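Local coordinates for protein 11S globulin (Wrightia tinctoria, PDB 5WXU) that probably serves as a seed storage protein, assembled as a hexamer of two-cupin subunits, and binds the plant hormone auxin (indole-3-acetic acid), at residues V182-S187 / Q195-Y200; L220-V225 / R255-R260; L229-L234 / K247-N252. All coordinates share one frame; numbering follows the deposited sequence.

The three contacts run outward from the amino-terminal cupin barrel, with centres about 16 Å apart for contacts 1 and 2, 15 Å for contacts 2 and 3, and 26 Å for contacts 1 and 3. Contact 1 closes before contact 2 opens, and contact 3 is nested inside the loop that contact 2 closes. Parallel strands 198-201 and 221-224 join contacts 1 and 2 in one sheet through backbone bonds of R199 to L221 and N223. N224 ND2 reaches L248 O of contact 3, tying the sheet to the end of helix 242-248, which contact 3 joins to helix 231-238. All three touch the second subunit, so the interface runs past them from barrel to helices.

Contact 1 (V182-S187 / Q195-Y200); sequences VIHDLS and QNLRRY. With PO4 (phosphate ion), chain N.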
loop_
_atom_site.group_PDB
_atom_site.type_symbol
_atom_site.label_atom_id
_atom_site.label_comp_id
_atom_site.label_asym_id
_atom_site.label_seq_id
_atom_site.Cartn_x
_atom_site.Cartn_y
_atom_site.Cartn_z
ATOM N N VAL B 182 -2.439 -30.569 8.335
ATOM C CA VAL B 182 -1.476 -29.511 7.914
ATOM C C VAL B 182 -1.446 -29.505 6.392
ATOM O O VAL B 182 -1.107 -30.518 5.728
ATOM C CB VAL B 182 -0.083 -29.740 8.425
ATOM C CG1 VAL B 182 0.784 -28.537 8.081
ATOM C CG2 VAL B 182 -0.047 -30.000 9.940
ATOM N N ILE B 183 -1.783 -28.347 5.832
ATOM C CA ILE B 183 -1.708 -28.105 4.413
ATOM C C ILE B 183 -0.560 -27.122 4.235
ATOM O O ILE B 183 -0.611 -25.953 4.670
ATOM C CB ILE B 183 -2.978 -27.537 3.831
ATOM C CG1 ILE B 183 -4.197 -28.385 4.132
ATOM C CG2 ILE B 183 -2.851 -27.406 2.313
ATOM C CD1 ILE B 183 -4.068 -29.865 3.828
ATOM N N HIS B 184 0.490 -27.605 3.603
ATOM C CA HIS B 184 1.655 -26.765 3.241
ATOM C C HIS B 184 1.527 -26.256 1.838
ATOM O O HIS B 184 1.251 -27.057 0.938
ATOM C CB HIS B 184 2.970 -27.510 3.367
ATOM C CG HIS B 184 3.461 -27.685 4.757
ATOM N ND1 HIS B 184 3.260 -28.865 5.440
ATOM C CD2 HIS B 184 4.227 -26.901 5.574
ATOM C CE1 HIS B 184 3.793 -28.783 6.641
ATOM N NE2 HIS B 184 4.382 -27.601 6.757
ATOM N N ASP B 185 1.696 -24.943 1.639
ATOM C CA ASP B 185 1.549 -24.330 0.304
ATOM C C ASP B 185 2.910 -24.238 -0.342
ATOM O O ASP B 185 3.671 -23.255 -0.148
ATOM C CB ASP B 185 0.878 -22.960 0.485
ATOM C CG ASP B 185 0.648 -22.267 -0.793
ATOM O OD1 ASP B 185 0.873 -22.888 -1.865
ATOM O OD2 ASP B 185 0.339 -21.027 -0.704
ATOM N N LEU B 186 3.286 -25.271 -1.078
ATOM C CA LEU B 186 4.616 -25.304 -1.660
ATOM C C LEU B 186 4.882 -24.252 -2.722
ATOM O O LEU B 186 5.996 -23.809 -2.857
ATOM C CB LEU B 186 4.862 -26.666 -2.333
ATOM C CG LEU B 186 4.740 -27.857 -1.369
ATOM C CD1 LEU B 186 4.967 -29.137 -2.183
ATOM C CD2 LEU B 186 5.669 -27.816 -0.192
ATOM N N SER B 187 3.892 -23.869 -3.503
ATOM C CA SER B 187 4.096 -22.953 -4.589
ATOM C C SER B 187 4.118 -21.511 -4.138
ATOM O O SER B 187 4.223 -20.623 -4.977
ATOM C CB SER B 187 3.066 -23.118 -5.733
ATOM O OG SER B 187 1.810 -22.518 -5.433
ATOM N N GLN B 195 9.817 -27.208 -5.398
ATOM C CA GLN B 195 8.465 -27.600 -5.045
ATOM C C GLN B 195 8.401 -28.931 -4.288
ATOM O O GLN B 195 7.716 -29.892 -4.721
ATOM C CB GLN B 195 7.590 -27.627 -6.323
ATOM C CG GLN B 195 7.589 -26.298 -7.069
ATOM C CD GLN B 195 7.091 -25.187 -6.151
ATOM O OE1 GLN B 195 5.950 -25.200 -5.760
ATOM N NE2 GLN B 195 7.970 -24.293 -5.743
ATOM N N ASN B 196 9.091 -28.965 -3.162
ATOM C CA ASN B 196 9.177 -30.144 -2.285
ATOM C C ASN B 196 9.245 -29.623 -0.875
ATOM O O ASN B 196 9.922 -28.619 -0.615
ATOM C CB ASN B 196 10.429 -30.989 -2.563
ATOM C CG ASN B 196 10.469 -31.529 -3.979
ATOM O OD1 ASN B 196 11.140 -30.934 -4.880
ATOM N ND2 ASN B 196 9.685 -32.576 -4.231
ATOM N N LEU B 197 8.528 -30.284 0.052
ATOM C CA LEU B 197 8.578 -29.858 1.434
ATOM C C LEU B 197 9.824 -30.322 2.174
ATOM O O LEU B 197 10.158 -31.538 2.118
ATOM C CB LEU B 197 7.337 -30.384 2.168
ATOM C CG LEU B 197 7.169 -30.001 3.608
ATOM C CD1 LEU B 197 6.983 -28.488 3.745
ATOM C CD2 LEU B 197 5.963 -30.728 4.213
ATOM N N ARG B 198 10.418 -29.409 2.933
ATOM C CA ARG B 198 11.418 -29.683 3.930
ATOM C C ARG B 198 10.862 -29.556 5.298
ATOM O O ARG B 198 10.092 -28.608 5.608
ATOM C CB ARG B 198 12.609 -28.709 3.869
ATOM C CG ARG B 198 13.619 -28.928 2.779
ATOM C CD ARG B 198 13.191 -28.442 1.461
ATOM N NE ARG B 198 14.281 -28.406 0.466
ATOM C CZ ARG B 198 14.028 -28.329 -0.807
ATOM N NH1 ARG B 198 12.784 -28.292 -1.226
ATOM N NH2 ARG B 198 15.006 -28.334 -1.692
ATOM N N ARG B 199 11.205 -30.522 6.174
ATOM C CA ARG B 199 10.888 -30.419 7.588
ATOM C C ARG B 199 12.134 -30.486 8.403
ATOM O O ARG B 199 12.762 -31.523 8.489
ATOM C CB ARG B 199 9.909 -31.516 8.072
ATOM C CG ARG B 199 8.628 -31.609 7.207
ATOM C CD ARG B 199 7.723 -32.748 7.699
ATOM N NE ARG B 199 6.974 -33.365 6.611
ATOM C CZ ARG B 199 5.654 -33.471 6.561
ATOM N NH1 ARG B 199 4.857 -32.959 7.520
ATOM N NH2 ARG B 199 5.129 -34.074 5.498
ATOM N N TYR B 200 12.476 -29.359 9.024
ATOM C CA TYR B 200 13.723 -29.187 9.725
ATOM C C TYR B 200 13.387 -29.160 11.189
ATOM O O TYR B 200 12.828 -28.220 11.672
ATOM C CB TYR B 200 14.480 -27.933 9.251
ATOM C CG TYR B 200 15.182 -28.120 7.876
ATOM C CD1 TYR B 200 15.033 -29.307 7.104
ATOM C CD2 TYR B 200 16.012 -27.181 7.375
ATOM C CE1 TYR B 200 15.639 -29.449 5.866
ATOM C CE2 TYR B 200 16.598 -27.295 6.114
ATOM C CZ TYR B 200 16.451 -28.426 5.362
ATOM O OH TYR B 200 17.126 -28.570 4.127
HETATM P P PO4 N . 5.629 -29.875 10.220
HETATM O O1 PO4 N . 7.239 -29.827 10.208
HETATM O O2 PO4 N . 4.823 -29.187 11.310
HETATM O O3 PO4 N . 5.143 -28.969 9.081
HETATM O O4 PO4 N . 4.989 -31.188 9.766
#
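L197 lies between two flat groups: CD1 and CD2 both meet the H184 imidazole, and CD2 also covers the centre of one face of the R199 guanidinium. CD1 lies over a face of the H184 ring, 3.8 Å from the ring centroid and 18° off its normal, a CH-pi contact placed toward the rim, while L197 CD2 approaches H184 ND1 at 3.5 Å. At the edge of the guanidinium and near its plane, R199 NH1 gives a hydrogen bond of 2.9 Å to O4 of a phosphate ion. The leucine reaches both groups because its CG stands anti to the backbone N (chi1 -177°). The phosphate, probably from the crystallisation liquor, occupies the inside of the amino-terminal cupin barrel, where it is further bonded by H85, S96, N98 and H168. Here strand 178-185 of one sheet faces strand 198-201 of the other. N98 also accepts from H184 NE2 and so fixes the turn of the imidazole, and R199 NH2 is tied to T83. Next to the imidazole, toward the connecting loop, the packing is aliphatic: L186 crosses L197 at about a right angle, its CD2 3.9 Å from L197 CB, and its CD1 rests 3.8 Å from the backbone O of Q195. On the second segment R198 folds back, NH1 donating to N196 O at 2.9 Å from 42° above the carbonyl plane. D185, at the end of its strand, forms a salt bridge with R28 of the third subunit.

Contact 2 (L220-V225 / R255-R260); sequences LLWNNV and RGYMVR
W222 drives the edge of its indole into the face of Y257, a T-shaped (edge-to-face) pair on the flank of the amino-terminal cupin barrel, with the centroids of the W222 five-membered ring and the Y257 ring 4.3 Å apart and the planes at 60°. NE1 leads, its N-H side turned to the tyrosine: the atom stands 3.1 Å above the Y257 plane, over the middle of the ring, and CD1 follows at 3.7 Å from Y257 CZ. The indole swings out to this place because CG is anti to the backbone N (chi1 -176°). One water also belongs to the first shell. It lies near the plane of the Y257 ring, 2.5 Å from Y257 OH, and accepts from N224 N at 2.8 Å, so the phenol is linked to the strand that carries the tryptophan without a direct bond. One step out, F201 stacks on W222 and also meets Y257 at about 45°, making a cluster of three aromatic rings; I58 and H60 of strand 56-60 touch the indole too. Strand 221-224 is held parallel to strand 198-201 by backbone bonds to R199 and F201, and strand 258-260 pairs with strand 91-98. N224 is anchored beyond its water by its side chain, OD1 accepting from F226 N and ND2 donating to G204 O and L248 O. Before the tyrosine, G256 has a positive phi and a psi at which a CB would jam against the preceding carbonyl. R255 NH2 bonds to N436 O of the second subunit, and V259 CG1 sits 3.6 Å above the centre of the R255 guanidinium.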
loop_
_atom_site.group_PDB
_atom_site.type_symbol
_atom_site.label_atom_id
_atom_site.label_comp_id
_atom_site.label_asym_id
_atom_site.label_seq_id
_atom_site.Cartn_x
_atom_site.Cartn_y
_atom_site.Cartn_z
ATOM N N LEU B 220 11.570 -38.283 1.660
ATOM C CA LEU B 220 11.217 -37.208 2.529
ATOM C C LEU B 220 12.468 -36.441 2.920
ATOM O O LEU B 220 13.537 -37.017 3.191
ATOM C CB LEU B 220 10.482 -37.729 3.780
ATOM C CG LEU B 220 9.144 -38.457 3.470
ATOM C CD1 LEU B 220 8.707 -39.252 4.687
ATOM C CD2 LEU B 220 8.037 -37.489 3.048
ATOM N N LEU B 221 12.314 -35.118 2.956
ATOM C CA LEU B 221 13.330 -34.237 3.455
ATOM C C LEU B 221 12.919 -33.892 4.863
ATOM O O LEU B 221 12.145 -32.961 5.077
ATOM C CB LEU B 221 13.429 -33.018 2.533
ATOM C CG LEU B 221 13.756 -33.287 1.045
ATOM C CD1 LEU B 221 13.724 -31.991 0.195
ATOM C CD2 LEU B 221 15.093 -34.008 0.876
ATOM N N TRP B 222 13.374 -34.693 5.823
ATOM C CA TRP B 222 12.935 -34.631 7.178
ATOM C C TRP B 222 14.151 -34.934 8.030
ATOM O O TRP B 222 14.718 -36.013 7.930
ATOM C CB TRP B 222 11.795 -35.653 7.371
ATOM C CG TRP B 222 11.112 -35.706 8.656
ATOM C CD1 TRP B 222 11.706 -35.613 9.892
ATOM C CD2 TRP B 222 9.698 -35.933 8.910
ATOM N NE1 TRP B 222 10.746 -35.757 10.888
ATOM C CE2 TRP B 222 9.529 -36.007 10.314
ATOM C CE3 TRP B 222 8.580 -36.181 8.077
ATOM C CZ2 TRP B 222 8.270 -36.174 10.921
ATOM C CZ3 TRP B 222 7.288 -36.395 8.699
ATOM C CH2 TRP B 222 7.164 -36.372 10.105
ATOM N N ASN B 223 14.578 -34.014 8.860
ATOM C CA ASN B 223 15.870 -34.142 9.465
ATOM C C ASN B 223 15.978 -33.347 10.774
ATOM O O ASN B 223 15.387 -32.271 10.916
ATOM C CB ASN B 223 16.817 -33.447 8.429
ATOM C CG ASN B 223 18.273 -33.577 8.743
ATOM O OD1 ASN B 223 18.755 -34.691 9.033
ATOM N ND2 ASN B 223 19.029 -32.435 8.656
ATOM N N ASN B 224 16.738 -33.870 11.740
ATOM C CA ASN B 224 17.183 -33.146 12.891
ATOM C C ASN B 224 18.365 -32.243 12.464
ATOM O O ASN B 224 19.472 -32.744 12.120
ATOM C CB ASN B 224 17.661 -34.118 14.002
ATOM C CG ASN B 224 18.235 -33.426 15.209
ATOM O OD1 ASN B 224 18.546 -32.240 15.209
ATOM N ND2 ASN B 224 18.412 -34.206 16.318
ATOM N N VAL B 225 18.152 -30.936 12.462
ATOM C CA VAL B 225 19.179 -29.996 11.929
ATOM C C VAL B 225 20.504 -29.937 12.640
ATOM O O VAL B 225 21.485 -29.409 12.058
ATOM C CB VAL B 225 18.651 -28.501 11.821
ATOM C CG1 VAL B 225 17.473 -28.448 10.938
ATOM C CG2 VAL B 225 18.425 -27.801 13.105
ATOM N N ARG B 255 13.264 -41.908 19.633
ATOM C CA ARG B 255 11.828 -41.720 19.931
ATOM C C ARG B 255 11.015 -41.147 18.765
ATOM O O ARG B 255 9.790 -40.973 18.878
ATOM C CB ARG B 255 11.698 -40.829 21.136
ATOM C CG ARG B 255 12.206 -41.507 22.423
ATOM C CD ARG B 255 12.179 -40.619 23.601
ATOM N NE ARG B 255 13.042 -39.443 23.414
ATOM C CZ ARG B 255 12.931 -38.292 24.069
ATOM N NH1 ARG B 255 12.014 -38.087 25.015
ATOM N NH2 ARG B 255 13.747 -37.324 23.768
ATOM N N GLY B 256 11.653 -40.860 17.654
ATOM C CA GLY B 256 10.952 -40.221 16.555
ATOM C C GLY B 256 10.819 -38.737 16.894
ATOM O O GLY B 256 11.657 -38.136 17.584
ATOM N N TYR B 257 9.761 -38.135 16.370
ATOM C CA TYR B 257 9.633 -36.666 16.459
ATOM C C TYR B 257 8.428 -36.228 17.237
ATOM O O TYR B 257 8.043 -35.051 17.225
ATOM C CB TYR B 257 9.613 -36.094 15.030
ATOM C CG TYR B 257 10.888 -36.356 14.297
ATOM C CD1 TYR B 257 11.087 -37.506 13.583
ATOM C CD2 TYR B 257 11.930 -35.473 14.398
ATOM C CE1 TYR B 257 12.322 -37.737 12.992
ATOM C CE2 TYR B 257 13.128 -35.671 13.765
ATOM C CZ TYR B 257 13.311 -36.791 13.038
ATOM O OH TYR B 257 14.556 -36.949 12.443
ATOM N N MET B 258 7.801 -37.164 17.958
ATOM C CA MET B 258 6.802 -36.846 18.957
ATOM C C MET B 258 7.181 -37.680 20.180
ATOM O O MET B 258 7.309 -38.908 20.038
ATOM C CB MET B 258 5.376 -37.205 18.538
ATOM C CG MET B 258 4.858 -36.579 17.262
ATOM S SD MET B 258 3.222 -37.195 16.903
ATOM C CE MET B 258 2.853 -36.463 15.292
ATOM N N VAL B 259 7.480 -37.020 21.275
ATOM C CA VAL B 259 7.953 -37.691 22.509
ATOM C C VAL B 259 6.979 -37.560 23.668
ATOM O O VAL B 259 6.290 -36.532 23.873
ATOM C CB VAL B 259 9.309 -37.184 22.918
ATOM C CG1 VAL B 259 10.289 -37.348 21.765
ATOM C CG2 VAL B 259 9.284 -35.738 23.420
ATOM N N ARG B 260 6.941 -38.600 24.509
ATOM C CA ARG B 260 6.094 -38.601 25.667
ATOM C C ARG B 260 6.684 -37.820 26.775
ATOM O O ARG B 260 7.824 -38.011 27.113
ATOM C CB ARG B 260 5.909 -40.022 26.186
ATOM C CG ARG B 260 5.014 -40.047 27.433
ATOM C CD ARG B 260 4.080 -41.254 27.444
ATOM N NE ARG B 260 3.075 -41.136 26.384
ATOM C CZ ARG B 260 3.028 -41.851 25.251
ATOM N NH1 ARG B 260 3.930 -42.803 24.970
ATOM N NH2 ARG B 260 2.048 -41.608 24.376
HETATM O O HOH W 1 16.985 -36.622 11.809
#

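Contact 3 (L229-L234 / K247-N252); sequences LDPQFL and KLQSEN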
loop_
_atom_site.group_PDB
_atom_site.type_symbol
_atom_site.label_atom_id
_atom_site.label_comp_id
_atom_site.label_asym_id
_atom_site.label_seq_id
_atom_site.Cartn_x
_atom_site.Cartn_y
_atom_site.Cartn_z
ATOM N N LEU B 229 26.050 -31.269 11.780
ATOM C CA LEU B 229 26.989 -30.285 12.274
ATOM C C LEU B 229 28.043 -30.986 13.164
ATOM O O LEU B 229 27.784 -32.062 13.816
ATOM C CB LEU B 229 26.245 -29.240 13.085
ATOM C CG LEU B 229 25.133 -28.475 12.316
ATOM C CD1 LEU B 229 24.401 -27.467 13.172
ATOM C CD2 LEU B 229 25.743 -27.771 11.106
ATOM N N ASP B 230 29.218 -30.365 13.253
ATOM C CA ASP B 230 30.285 -30.818 14.159
ATOM C C ASP B 230 29.901 -30.425 15.550
ATOM O O ASP B 230 29.730 -29.254 15.844
ATOM C CB ASP B 230 31.598 -30.136 13.757
ATOM C CG ASP B 230 32.768 -30.449 14.663
ATOM O OD1 ASP B 230 32.624 -31.079 15.746
ATOM O OD2 ASP B 230 33.880 -30.118 14.224
ATOM N N PRO B 231 29.749 -31.415 16.466
ATOM C CA PRO B 231 29.348 -31.040 17.813
ATOM C C PRO B 231 30.304 -30.173 18.555
ATOM O O PRO B 231 29.851 -29.397 19.419
ATOM C CB PRO B 231 29.137 -32.392 18.527
ATOM C CG PRO B 231 29.999 -33.332 17.784
ATOM C CD PRO B 231 30.010 -32.876 16.334
ATOM N N GLN B 232 31.596 -30.199 18.238
ATOM C CA GLN B 232 32.561 -29.355 18.929
ATOM C C GLN B 232 32.424 -27.913 18.485
ATOM O O GLN B 232 32.568 -27.039 19.265
ATOM C CB GLN B 232 34.018 -29.797 18.675
ATOM C CG GLN B 232 34.414 -31.079 19.405
ATOM C CD GLN B 232 34.913 -30.855 20.833
ATOM O OE1 GLN B 232 35.080 -29.701 21.295
ATOM N NE2 GLN B 232 35.141 -31.971 21.558
ATOM N N PHE B 233 32.118 -27.743 17.210
ATOM C CA PHE B 233 31.995 -26.413 16.567
ATOM C C PHE B 233 30.721 -25.770 17.063
ATOM O O PHE B 233 30.740 -24.678 17.651
ATOM C CB PHE B 233 32.018 -26.631 15.057
ATOM C CG PHE B 233 32.160 -25.358 14.216
ATOM C CD1 PHE B 233 32.698 -24.201 14.702
ATOM C CD2 PHE B 233 31.731 -25.385 12.889
ATOM C CE1 PHE B 233 32.816 -23.082 13.872
ATOM C CE2 PHE B 233 31.826 -24.269 12.076
ATOM C CZ PHE B 233 32.402 -23.132 12.568
ATOM N N LEU B 234 29.627 -26.522 16.978
ATOM C CA LEU B 234 28.393 -26.062 17.563
ATOM C C LEU B 234 28.464 -25.819 19.088
ATOM O O LEU B 234 27.914 -24.819 19.626
ATOM C CB LEU B 234 27.248 -26.984 17.176
ATOM C CG LEU B 234 25.881 -26.538 17.701
ATOM C CD1 LEU B 234 25.435 -25.168 17.210
ATOM C CD2 LEU B 234 24.883 -27.582 17.207
ATOM N N LYS B 247 23.516 -34.737 22.809
ATOM C CA LYS B 247 22.108 -34.878 23.191
ATOM C C LYS B 247 21.172 -34.079 22.237
ATOM O O LYS B 247 20.075 -34.590 21.902
ATOM C CB LYS B 247 21.892 -34.468 24.635
ATOM C CG LYS B 247 22.621 -35.393 25.639
ATOM C CD LYS B 247 22.514 -34.929 27.100
ATOM C CE LYS B 247 23.303 -35.917 27.986
ATOM N NZ LYS B 247 23.609 -35.363 29.334
ATOM N N LEU B 248 21.595 -32.861 21.799
ATOM C CA LEU B 248 20.814 -32.152 20.744
ATOM C C LEU B 248 20.704 -32.959 19.472
ATOM O O LEU B 248 19.644 -32.986 18.788
ATOM C CB LEU B 248 21.372 -30.779 20.416
ATOM C CG LEU B 248 20.924 -29.630 21.306
ATOM C CD1 LEU B 248 21.387 -29.778 22.702
ATOM C CD2 LEU B 248 21.463 -28.289 20.765
ATOM N N GLN B 249 21.794 -33.650 19.149
ATOM C CA GLN B 249 21.875 -34.514 17.956
ATOM C C GLN B 249 21.162 -35.827 18.137
ATOM O O GLN B 249 20.997 -36.560 17.180
ATOM C CB GLN B 249 23.346 -34.753 17.518
ATOM C CG GLN B 249 24.094 -33.454 17.252
ATOM C CD GLN B 249 25.520 -33.697 16.799
ATOM O OE1 GLN B 249 26.265 -34.429 17.437
ATOM N NE2 GLN B 249 25.891 -33.102 15.662
ATOM N N SER B 250 20.734 -36.092 19.363
ATOM C CA SER B 250 19.830 -37.194 19.666
ATOM C C SER B 250 20.512 -38.494 19.420
ATOM O O SER B 250 19.884 -39.424 19.014
ATOM C CB SER B 250 18.542 -37.145 18.826
ATOM O OG SER B 250 17.486 -37.947 19.398
ATOM N N GLU B 251 21.812 -38.566 19.606
ATOM C CA GLU B 251 22.434 -39.844 19.357
ATOM C C GLU B 251 21.989 -40.788 20.511
ATOM O O GLU B 251 21.719 -40.360 21.699
ATOM C CB GLU B 251 23.946 -39.743 18.996
ATOM C CG GLU B 251 24.269 -39.830 17.449
ATOM C CD GLU B 251 23.069 -39.614 16.462
ATOM O OE1 GLU B 251 22.204 -40.536 16.306
ATOM O OE2 GLU B 251 23.001 -38.545 15.787
ATOM N N ASN B 252 21.765 -42.023 20.079
ATOM C CA ASN B 252 21.213 -43.076 20.919
ATOM C C ASN B 252 19.839 -42.750 21.481
ATOM O O ASN B 252 19.503 -43.253 22.540
ATOM C CB ASN B 252 22.163 -43.417 22.075
ATOM C CG ASN B 252 23.574 -43.693 21.594
ATOM O OD1 ASN B 252 23.771 -44.401 20.587
ATOM N ND2 ASN B 252 24.567 -43.103 22.283
#
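Q249 reaches across to L229 and P231, joining the end of helix 242-248 to the start of helix 231-238 in a pair of consecutive helices that extends outward from the amino-terminal cupin barrel. Polar contact across the pair is a single weak hydrogen bond, Q249 NE2 to L229 O, short at 2.8 Å but bent to 126° at the hydrogen. The main acceptor of NE2 is F226 O, so one amide nitrogen serves two backbone carbonyls, the one at L229 only weakly. The glutamine points there with CG anti to its own carbonyl carbon (chi1 -56°) and the chain extended beyond. With an alanine here, the carbonyls of L229 and F226 would probably lose the donor they share and a gap would open beside P231. Van der Waals contact comes from the proline ring, which crosses the glutamine side chain at about a right angle and brings P231 CB to 3.7 Å from Q249 OE1. I245 of helix 242-248 packs against both P231 and L234, a second link between the helices. The start of helix 231-238 and the end of helix 242-248 each have a capping arrangement. D230 is the N-cap of helix 231-238: OD1 accepts from Q232 N at 2.8 Å, met 47° out of the carboxylate plane, while D230 O receives L234 N. After helix 242-248, S250 takes a positive phi in a Schellman motif, S250 N bonding weakly back to K247 O. Charged and aromatic contacts face the second subunit. E251 OE1 pairs with K372 of that subunit, the F233 ring makes a cation-pi contact with its R364, and NH2 of the same arginine forms a salt bridge with D230 OD2.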